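PDB 6M6T: 4-alpha-glucanotransferase from Streptococcus agalactiae, which belongs to the amylomaltase family, is built on a TIM-barrel fold and binds glycan ligands. Local coordinates for residues E233-D238 against P264-D269; P362-M367 against I390-T395; D450-P455 against W472-E477. One frame throughout, in Å; residues are numbered along the deposited sequence.

Contact 1. Residues E233-D238 against P264-D269; sequences ELFKLD and PIYNWD
A single beta bridge, Phe-235 with Tyr-266, joins the loop that follows helix 226-230 to the chain leaving strand 259-264, an edge strand of the four-stranded antiparallel sheet that accompanies the barrel. Two backbone bonds straddle the bridge: Asn-267 N donates to Leu-234 O at 2.9 Å, and Lys-236 N to Ile-265 O at 3.1 Å. In each case the donor stands above the carbonyl plane, and Leu-234 O also accepts from His-271 NE2.

The tight part is a cluster of three groups, the side chains of Pro-264 and Tyr-266 each lying alongside Phe-235. CD2 of Phe-235 meets CB of Pro-264 at 3.5 Å, a flat ring lying beside a rigid, compact one. The Phe-235 ring is nearly parallel to that of Tyr-266 (27° between planes) but slid aside, so they barely overlap. Tyrosine suits this place because its apolar ring packs while its hydroxyl reaches out to bond Ile-219 O; Val-228 of helix 226-230 covers Phe-235 and Pro-264.

The looser, partly exposed side holds Glu-233, Asn-267 and Lys-236. Asn-267, a residue type common at the N-cap, occupies that position before helix 268-273. Lys-236 stretches fully extended to a salt bridge with Glu-306 and a hydrogen bond with Tyr-304 OH. On the way it passes the bridged backbone, its CE 3.6 Å from Tyr-266 O, while its CD rests 3.8 Å from Ile-265 CG2.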
loop_
_atom_site.group_PDB
_atom_site.type_symbol
_atom_site.label_atom_id
_atom_site.label_comp_id
_atom_site.label_asym_id
_atom_site.label_seq_id
_atom_site.Cartn_x
_atom_site.Cartn_y
_atom_site.Cartn_z
ATOM N N GLU A 233 -21.450 -11.869 -2.282
ATOM C CA GLU A 233 -22.457 -11.058 -2.954
ATOM C C GLU A 233 -21.947 -9.669 -3.328
ATOM O O GLU A 233 -22.709 -8.883 -3.901
ATOM C CB GLU A 233 -23.694 -10.951 -2.062
ATOM C CG GLU A 233 -23.441 -10.257 -0.724
ATOM C CD GLU A 233 -22.997 -11.205 0.404
ATOM O OE1 GLU A 233 -23.043 -10.789 1.588
ATOM O OE2 GLU A 233 -22.603 -12.357 0.119
ATOM N N LEU A 234 -20.691 -9.348 -3.013
ATOM C CA LEU A 234 -20.060 -8.102 -3.428
ATOM C C LEU A 234 -19.372 -8.216 -4.783
ATOM O O LEU A 234 -19.000 -7.182 -5.368
ATOM C CB LEU A 234 -19.027 -7.645 -2.385
ATOM C CG LEU A 234 -19.441 -7.627 -0.916
ATOM C CD1 LEU A 234 -18.257 -7.310 -0.007
ATOM C CD2 LEU A 234 -20.569 -6.641 -0.720
ATOM N N PHE A 235 -19.204 -9.440 -5.292
ATOM C CA PHE A 235 -18.416 -9.711 -6.484
ATOM C C PHE A 235 -19.267 -10.372 -7.566
ATOM O O PHE A 235 -20.385 -10.828 -7.327
ATOM C CB PHE A 235 -17.210 -10.602 -6.150
ATOM C CG PHE A 235 -16.349 -10.067 -5.048
ATOM C CD1 PHE A 235 -16.657 -10.327 -3.716
ATOM C CD2 PHE A 235 -15.224 -9.317 -5.334
ATOM C CE1 PHE A 235 -15.858 -9.831 -2.683
ATOM C CE2 PHE A 235 -14.423 -8.819 -4.310
ATOM C CZ PHE A 235 -14.742 -9.079 -2.983
ATOM N N LYS A 236 -18.729 -10.382 -8.778
ATOM C CA LYS A 236 -19.296 -11.140 -9.882
ATOM C C LYS A 236 -18.627 -12.506 -9.867
ATOM O O LYS A 236 -17.610 -12.725 -10.528
ATOM C CB LYS A 236 -19.062 -10.421 -11.205
ATOM C CG LYS A 236 -19.730 -9.057 -11.340
ATOM C CD LYS A 236 -19.381 -8.400 -12.680
ATOM C CE LYS A 236 -20.134 -7.064 -12.847
ATOM N NZ LYS A 236 -19.914 -6.364 -14.153
ATOM N N LEU A 237 -19.182 -13.439 -9.091
ATOM C CA LEU A 237 -18.639 -14.794 -9.014
ATOM C C LEU A 237 -19.751 -15.808 -9.250
ATOM O O LEU A 237 -20.943 -15.475 -9.275
ATOM C CB LEU A 237 -17.960 -15.075 -7.664
ATOM C CG LEU A 237 -16.993 -14.044 -7.063
ATOM C CD1 LEU A 237 -17.038 -14.135 -5.554
ATOM C CD2 LEU A 237 -15.549 -14.165 -7.568
ATOM N N ASP A 238 -19.335 -17.061 -9.430
ATOM C CA ASP A 238 -20.239 -18.185 -9.640
ATOM C C ASP A 238 -20.365 -19.044 -8.377
ATOM O O ASP A 238 -19.893 -18.676 -7.296
ATOM C CB ASP A 238 -19.778 -19.001 -10.848
ATOM C CG ASP A 238 -18.366 -19.504 -10.712
ATOM O OD1 ASP A 238 -17.910 -19.693 -9.561
ATOM O OD2 ASP A 238 -17.722 -19.716 -11.766
ATOM N N PRO A 264 -10.890 -10.023 -8.372
ATOM C CA PRO A 264 -12.302 -10.105 -8.738
ATOM C C PRO A 264 -12.864 -8.713 -8.975
ATOM O O PRO A 264 -12.277 -7.702 -8.593
ATOM C CB PRO A 264 -12.950 -10.772 -7.520
ATOM C CG PRO A 264 -12.038 -10.433 -6.381
ATOM C CD PRO A 264 -10.648 -10.393 -6.968
ATOM N N ILE A 265 -14.027 -8.681 -9.607
ATOM C CA ILE A 265 -14.706 -7.462 -10.011
ATOM C C ILE A 265 -15.909 -7.240 -9.103
ATOM O O ILE A 265 -16.481 -8.193 -8.562
ATOM C CB ILE A 265 -15.104 -7.606 -11.487
ATOM C CG1 ILE A 265 -13.859 -7.583 -12.363
ATOM C CG2 ILE A 265 -16.091 -6.572 -11.896
ATOM C CD1 ILE A 265 -13.322 -6.196 -12.592
ATOM N N TYR A 266 -16.282 -5.976 -8.912
ATOM C CA TYR A 266 -17.389 -5.647 -8.024
ATOM C C TYR A 266 -18.736 -5.762 -8.742
ATOM O O TYR A 266 -18.876 -5.390 -9.913
ATOM C CB TYR A 266 -17.206 -4.232 -7.454
ATOM C CG TYR A 266 -16.108 -4.150 -6.409
ATOM C CD1 TYR A 266 -16.160 -4.933 -5.255
ATOM C CD2 TYR A 266 -15.006 -3.308 -6.581
ATOM C CE1 TYR A 266 -15.157 -4.879 -4.306
ATOM C CE2 TYR A 266 -13.996 -3.247 -5.631
ATOM C CZ TYR A 266 -14.072 -4.037 -4.500
ATOM O OH TYR A 266 -13.076 -4.004 -3.549
ATOM N N ASN A 267 -19.737 -6.294 -8.033
ATOM C CA ASN A 267 -21.132 -6.222 -8.483
ATOM C C ASN A 267 -21.686 -4.930 -7.902
ATOM O O ASN A 267 -22.408 -4.913 -6.899
ATOM C CB ASN A 267 -21.926 -7.449 -8.041
ATOM C CG ASN A 267 -23.397 -7.399 -8.462
ATOM O OD1 ASN A 267 -23.716 -7.040 -9.597
ATOM N ND2 ASN A 267 -24.294 -7.766 -7.547
ATOM N N TRP A 268 -21.308 -3.822 -8.542
ATOM C CA TRP A 268 -21.576 -2.510 -7.975
ATOM C C TRP A 268 -23.065 -2.280 -7.735
ATOM O O TRP A 268 -23.430 -1.409 -6.931
ATOM C CB TRP A 268 -20.996 -1.425 -8.888
ATOM C CG TRP A 268 -19.493 -1.218 -8.759
ATOM C CD1 TRP A 268 -18.531 -1.636 -9.634
ATOM C CD2 TRP A 268 -18.802 -0.533 -7.708
ATOM N NE1 TRP A 268 -17.286 -1.258 -9.196
ATOM C CE2 TRP A 268 -17.421 -0.584 -8.013
ATOM C CE3 TRP A 268 -19.214 0.119 -6.539
ATOM C CZ2 TRP A 268 -16.451 -0.011 -7.192
ATOM C CZ3 TRP A 268 -18.246 0.693 -5.721
ATOM C CH2 TRP A 268 -16.882 0.618 -6.049
ATOM N N ASP A 269 -23.936 -3.062 -8.389
ATOM C CA ASP A 269 -25.366 -2.952 -8.120
ATOM C C ASP A 269 -25.696 -3.387 -6.698
ATOM O O ASP A 269 -26.433 -2.680 -5.991
ATOM C CB ASP A 269 -26.165 -3.760 -9.142
ATOM C CG ASP A 269 -26.059 -3.184 -10.555
ATOM O OD1 ASP A 269 -26.442 -2.006 -10.748
ATOM O OD2 ASP A 269 -25.582 -3.907 -11.464
#

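Contact 2. Residues P362-M367 against I390-T395; sequences PGMKIM and IAYAGT
The ring of Tyr-392 is met at its edge, near its plane, by the carbonyl oxygen of Lys-365, and obliquely by the thioether of Met-364. This Met-aromatic contact puts Met-364 SD 4.5 Å from the ring centroid, 58° off the normal. A bend at chi2 (-146°) turns the methionine across the tyrosine, with Met-364 CE beside Tyr-392 OH. Ile-341 and Ile-445 also pack on Tyr-392.

Met-364 and Tyr-392 belong to adjacent parallel strands of the TIM barrel, 363-366 and 389-392. Their backbones are joined by Ile-390 N to Gly-363 O, a weak Lys-365 N to Ile-390 O, Tyr-392 N to Lys-365 O (2.9 Å, 174°) and Met-367 N to Tyr-392 O (3.0 Å). Met-364, Ile-366, Ile-390 and Tyr-392 share one face of the sheet. Lys-365 and the small Ala-391 lie on the other, where Ala-391 meets Leu-436 of helix 428-438.

Beyond the end of strand 389-392, Thr-395 CG2 meets Ile-366 CD1 at 3.7 Å, and the side chain of Thr-395 is about 6 Å from a bound 1,5-anhydro-D-glucitol. The buried hydroxyl of Tyr-392 is satisfied by Gln-45 OE1; that hydrogen bond and the sulfur contact together probably restrict the ring's rotation.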
loop_
_atom_site.group_PDB
_atom_site.type_symbol
_atom_site.label_atom_id
_atom_site.label_comp_id
_atom_site.label_asym_id
_atom_site.label_seq_id
_atom_site.Cartn_x
_atom_site.Cartn_y
_atom_site.Cartn_z
ATOM N N PRO A 362 -7.724 16.332 -3.018
ATOM C CA PRO A 362 -6.567 16.457 -3.908
ATOM C C PRO A 362 -6.399 15.241 -4.812
ATOM O O PRO A 362 -6.675 14.099 -4.439
ATOM C CB PRO A 362 -5.379 16.608 -2.945
ATOM C CG PRO A 362 -5.968 16.756 -1.559
ATOM C CD PRO A 362 -7.447 16.877 -1.676
ATOM N N GLY A 363 -5.930 15.509 -6.026
ATOM C CA GLY A 363 -5.461 14.482 -6.919
ATOM C C GLY A 363 -3.958 14.554 -7.103
ATOM O O GLY A 363 -3.263 15.342 -6.470
ATOM N N MET A 364 -3.470 13.726 -8.014
ATOM C CA MET A 364 -2.041 13.517 -8.142
ATOM C C MET A 364 -1.471 14.241 -9.357
ATOM O O MET A 364 -2.190 14.628 -10.282
ATOM C CB MET A 364 -1.733 12.021 -8.220
ATOM C CG MET A 364 -2.161 11.256 -6.971
ATOM S SD MET A 364 -1.041 9.904 -6.584
ATOM C CE MET A 364 -1.409 9.645 -4.842
ATOM N N LYS A 365 -0.148 14.437 -9.320
ATOM C CA LYS A 365 0.649 14.967 -10.426
ATOM C C LYS A 365 1.992 14.246 -10.376
ATOM O O LYS A 365 2.747 14.389 -9.406
ATOM C CB LYS A 365 0.835 16.491 -10.336
ATOM C CG LYS A 365 -0.400 17.334 -10.726
ATOM C CD LYS A 365 -0.796 17.152 -12.208
ATOM C CE LYS A 365 -2.161 17.776 -12.538
ATOM N NZ LYS A 365 -2.422 19.031 -11.751
ATOM N N ILE A 366 2.279 13.443 -11.393
ATOM C CA ILE A 366 3.494 12.643 -11.428
ATOM C C ILE A 366 4.413 13.291 -12.450
ATOM O O ILE A 366 4.248 13.105 -13.658
ATOM C CB ILE A 366 3.210 11.170 -11.756
ATOM C CG1 ILE A 366 2.404 10.529 -10.623
ATOM C CG2 ILE A 366 4.517 10.387 -11.999
ATOM C CD1 ILE A 366 2.609 9.016 -10.489
ATOM N N MET A 367 5.398 14.044 -11.966
ATOM C CA MET A 367 6.208 14.856 -12.866
ATOM C C MET A 367 6.935 14.038 -13.917
ATOM O O MET A 367 7.401 14.609 -14.910
ATOM C CB MET A 367 7.247 15.637 -12.086
ATOM C CG MET A 367 7.636 16.987 -12.680
ATOM S SD MET A 367 8.701 17.810 -11.471
ATOM C CE MET A 367 8.458 16.723 -10.075
ATOM N N ILE A 390 -1.342 16.771 -4.922
ATOM C CA ILE A 390 -0.182 16.201 -4.236
ATOM C C ILE A 390 0.830 15.835 -5.306
ATOM O O ILE A 390 0.565 14.951 -6.122
ATOM C CB ILE A 390 -0.549 14.951 -3.432
ATOM C CG1 ILE A 390 -1.765 15.183 -2.535
ATOM C CG2 ILE A 390 0.668 14.444 -2.675
ATOM C CD1 ILE A 390 -1.763 16.504 -1.800
ATOM N N ALA A 391 1.990 16.464 -5.321
ATOM C CA ALA A 391 2.919 16.246 -6.421
ATOM C C ALA A 391 4.031 15.288 -6.024
ATOM O O ALA A 391 4.595 15.395 -4.934
ATOM C CB ALA A 391 3.515 17.561 -6.914
ATOM N N TYR A 392 4.326 14.342 -6.924
ATOM C CA TYR A 392 5.405 13.369 -6.805
ATOM C C TYR A 392 6.390 13.557 -7.942
ATOM O O TYR A 392 6.034 14.018 -9.034
ATOM C CB TYR A 392 4.914 11.914 -6.876
ATOM C CG TYR A 392 3.884 11.595 -5.851
ATOM C CD1 TYR A 392 2.550 11.875 -6.082
ATOM C CD2 TYR A 392 4.246 11.059 -4.629
ATOM C CE1 TYR A 392 1.606 11.606 -5.136
ATOM C CE2 TYR A 392 3.306 10.789 -3.671
ATOM C CZ TYR A 392 1.985 11.066 -3.928
ATOM O OH TYR A 392 1.037 10.794 -2.976
ATOM N N ALA A 393 7.638 13.187 -7.671
ATOM C CA ALA A 393 8.594 12.999 -8.748
ATOM C C ALA A 393 8.253 11.731 -9.504
ATOM O O ALA A 393 8.088 11.735 -10.731
ATOM C CB ALA A 393 10.007 12.932 -8.178
ATOM N N GLY A 394 8.109 10.643 -8.765
ATOM C CA GLY A 394 7.493 9.445 -9.275
ATOM C C GLY A 394 6.797 8.814 -8.097
ATOM O O GLY A 394 6.931 9.270 -6.960
ATOM N N THR A 395 6.025 7.780 -8.378
ATOM C CA THR A 395 5.515 6.952 -7.310
ATOM C C THR A 395 6.138 5.562 -7.411
ATOM O O THR A 395 6.990 5.293 -8.264
ATOM C CB THR A 395 3.987 6.920 -7.325
ATOM O OG1 THR A 395 3.524 6.418 -6.057
ATOM C CG2 THR A 395 3.455 6.058 -8.482
#

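Contact 3. Residues D450-P455 against W472-E477; sequences DLLDKP and WRMRKE
The two backbones stay apart, the nearest CA atoms, those of Leu-452 and Met-474, being 9.0 Å from each other. Residues 450-455 turn out of helix 448-451 through a Schellman motif: Asp-453, at positive phi (57°), is its C-prime residue, with Asp-453 N bonded to Asp-450 O and Lys-454 N to Gln-449 O. Residues 472-475 run extended until a 3-10 turn begins at Lys-476.

Side chains therefore span the gap. Leu-452, the first residue past the helix, sends CD1 to Met-474 CG at 3.6 Å, the two chains crossing at about a right angle; the terminal branch of leucine and the unbranched methionine, bent at chi2 and chi3, are apolar and long enough to meet. The same CD1 sits at the edge of the Trp-472 indole, 4.2 Å from CH2.

Helix 448-451 directly follows strand 443-447 of the TIM barrel, so the contact packs the chain just beyond that strand against the loop leading to helix 481-493. There Lys-454, bent at chi2 and chi4, brings NZ to the indole edge, 3.9 Å from Trp-472 NE1. NZ is also 3.7 Å from Arg-475 NH1, a meeting of like charges that Glu-98 probably offsets, its two oxygens forming salt bridges with Lys-454 and Arg-475. The strongest partner of Arg-475 is Asp-478, with Glu-477 at long range. A water accepts from both Lys-454 NZ (3.0 Å) and the backbone N of Arg-475.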
loop_
_atom_site.group_PDB
_atom_site.type_symbol
_atom_site.label_atom_id
_atom_site.label_comp_id
_atom_site.label_asym_id
_atom_site.label_seq_id
_atom_site.Cartn_x
_atom_site.Cartn_y
_atom_site.Cartn_z
ATOM N N ASP A 450 15.189 8.433 -4.457
ATOM C CA ASP A 450 15.817 9.555 -5.157
ATOM C C ASP A 450 16.525 10.510 -4.207
ATOM O O ASP A 450 17.522 11.129 -4.586
ATOM C CB ASP A 450 14.761 10.295 -5.969
ATOM C CG ASP A 450 13.972 9.358 -6.866
ATOM O OD1 ASP A 450 14.617 8.476 -7.489
ATOM O OD2 ASP A 450 12.719 9.495 -6.942
ATOM N N LEU A 451 16.037 10.641 -2.977
ATOM C CA LEU A 451 16.766 11.405 -1.972
ATOM C C LEU A 451 18.184 10.868 -1.769
ATOM O O LEU A 451 19.124 11.646 -1.579
ATOM C CB LEU A 451 15.991 11.398 -0.665
ATOM C CG LEU A 451 16.664 12.239 0.390
ATOM C CD1 LEU A 451 16.045 13.619 0.393
ATOM C CD2 LEU A 451 16.510 11.552 1.723
ATOM N N LEU A 452 18.366 9.550 -1.823
ATOM C CA LEU A 452 19.698 8.953 -1.737
ATOM C C LEU A 452 20.341 8.718 -3.096
ATOM O O LEU A 452 21.393 8.066 -3.156
ATOM C CB LEU A 452 19.652 7.624 -0.984
ATOM C CG LEU A 452 18.732 7.604 0.229
ATOM C CD1 LEU A 452 18.425 6.157 0.616
ATOM C CD2 LEU A 452 19.328 8.388 1.394
ATOM N N ASP A 453 19.724 9.197 -4.178
ATOM C CA ASP A 453 20.273 9.075 -5.528
ATOM C C ASP A 453 20.534 7.610 -5.894
ATOM O O ASP A 453 21.648 7.225 -6.249
ATOM C CB ASP A 453 21.556 9.916 -5.663
ATOM C CG ASP A 453 21.887 10.285 -7.120
ATOM O OD1 ASP A 453 21.018 10.851 -7.825
ATOM O OD2 ASP A 453 23.029 10.019 -7.566
ATOM N N LYS A 454 19.441 6.756 -5.807
ATOM C CA LYS A 454 19.750 5.352 -6.092
ATOM C C LYS A 454 19.488 5.010 -7.563
ATOM O O LYS A 454 18.665 5.657 -8.221
ATOM C CB LYS A 454 18.928 4.431 -5.184
ATOM C CG LYS A 454 19.485 4.306 -3.765
ATOM C CD LYS A 454 20.926 3.812 -3.791
ATOM C CE LYS A 454 21.379 3.314 -2.418
ATOM N NZ LYS A 454 20.672 2.062 -1.993
ATOM N N PRO A 455 20.189 3.991 -8.135
ATOM C CA PRO A 455 20.094 3.738 -9.588
ATOM C C PRO A 455 18.836 2.987 -10.004
ATOM O O PRO A 455 17.961 2.750 -9.170
ATOM C CB PRO A 455 21.355 2.909 -9.882
ATOM C CG PRO A 455 22.188 2.966 -8.614
ATOM C CD PRO A 455 21.200 3.123 -7.512
ATOM N N TRP A 472 13.111 -3.367 -2.501
ATOM C CA TRP A 472 14.105 -2.374 -2.113
ATOM C C TRP A 472 14.114 -2.166 -0.603
ATOM O O TRP A 472 13.068 -1.974 0.024
ATOM C CB TRP A 472 13.851 -1.047 -2.809
ATOM C CG TRP A 472 14.946 -0.079 -2.559
ATOM C CD1 TRP A 472 16.214 -0.126 -3.063
ATOM C CD2 TRP A 472 14.884 1.082 -1.730
ATOM N NE1 TRP A 472 16.943 0.946 -2.609
ATOM C CE2 TRP A 472 16.151 1.701 -1.785
ATOM C CE3 TRP A 472 13.882 1.660 -0.942
ATOM C CZ2 TRP A 472 16.440 2.863 -1.085
ATOM C CZ3 TRP A 472 14.176 2.808 -0.244
ATOM C CH2 TRP A 472 15.443 3.402 -0.326
ATOM N N ARG A 473 15.301 -2.215 -0.022
ATOM C CA ARG A 473 15.525 -1.727 1.327
ATOM C C ARG A 473 16.647 -0.698 1.279
ATOM O O ARG A 473 17.434 -0.647 0.330
ATOM C CB ARG A 473 15.844 -2.884 2.291
ATOM C CG ARG A 473 14.654 -3.813 2.531
ATOM C CD ARG A 473 15.001 -4.983 3.420
ATOM N NE ARG A 473 15.195 -4.571 4.806
ATOM C CZ ARG A 473 16.064 -5.135 5.649
ATOM N NH1 ARG A 473 16.820 -6.157 5.259
ATOM N NH2 ARG A 473 16.173 -4.677 6.887
ATOM N N MET A 474 16.708 0.139 2.300
ATOM C CA MET A 474 17.655 1.249 2.339
ATOM C C MET A 474 18.705 1.029 3.424
ATOM O O MET A 474 18.367 0.791 4.592
ATOM C CB MET A 474 16.921 2.558 2.579
ATOM C CG MET A 474 17.794 3.676 3.084
ATOM S SD MET A 474 16.771 4.710 4.150
ATOM C CE MET A 474 16.523 3.541 5.479
ATOM N N ARG A 475 19.975 1.130 3.041
ATOM C CA ARG A 475 21.057 1.054 4.011
ATOM C C ARG A 475 21.078 2.308 4.878
ATOM O O ARG A 475 20.971 3.429 4.363
ATOM C CB ARG A 475 22.384 0.886 3.285
ATOM C CG ARG A 475 22.283 0.007 2.058
ATOM C CD ARG A 475 23.637 -0.546 1.648
ATOM N NE ARG A 475 24.532 0.477 1.101
ATOM C CZ ARG A 475 24.555 0.831 -0.181
ATOM N NH1 ARG A 475 23.721 0.255 -1.043
ATOM N NH2 ARG A 475 25.402 1.765 -0.601
ATOM N N LYS A 476 21.196 2.116 6.200
ATOM C CA LYS A 476 21.400 3.240 7.119
ATOM C C LYS A 476 22.668 4.005 6.772
ATOM O O LYS A 476 22.763 5.215 7.018
ATOM C CB LYS A 476 21.464 2.732 8.565
ATOM C CG LYS A 476 21.079 3.753 9.645
ATOM C CD LYS A 476 20.531 3.054 10.899
ATOM C CE LYS A 476 19.697 3.990 11.796
ATOM N NZ LYS A 476 18.553 4.667 11.113
ATOM N N GLU A 477 23.641 3.306 6.188
ATOM C CA GLU A 477 24.855 3.928 5.681
ATOM C C GLU A 477 24.572 5.026 4.656
ATOM O O GLU A 477 25.387 5.933 4.484
ATOM C CB GLU A 477 25.729 2.826 5.079
ATOM C CG GLU A 477 26.902 3.287 4.240
ATOM C CD GLU A 477 27.666 2.117 3.650
ATOM O OE1 GLU A 477 27.147 0.977 3.730
ATOM O OE2 GLU A 477 28.780 2.333 3.116
HETATM O O HOH W 1 20.247 2.631 0.918
#

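Along the chain the three contacts follow in series, each closing before the next opens. Contact 2 lies within the parallel barrel sheet, and contact 3 begins just past strand 443-447, the neighbour of strand 389-392 in that sheet. They are accordingly close, with centres 20 Å apart and nearest atoms about 5 Å apart, though they do not touch. Contact 1 belongs to the periphery, beside the small antiparallel sheet; its centre is 31 Å from that of contact 2 and 41 Å from that of contact 3, which lies across the chain's centre. Side chains of contacts 2 (Thr-395) and 1 (Tyr-266) lie about 6 and 9 Å from bound 1,5-anhydro-D-glucitol, near the ligand site without touching it.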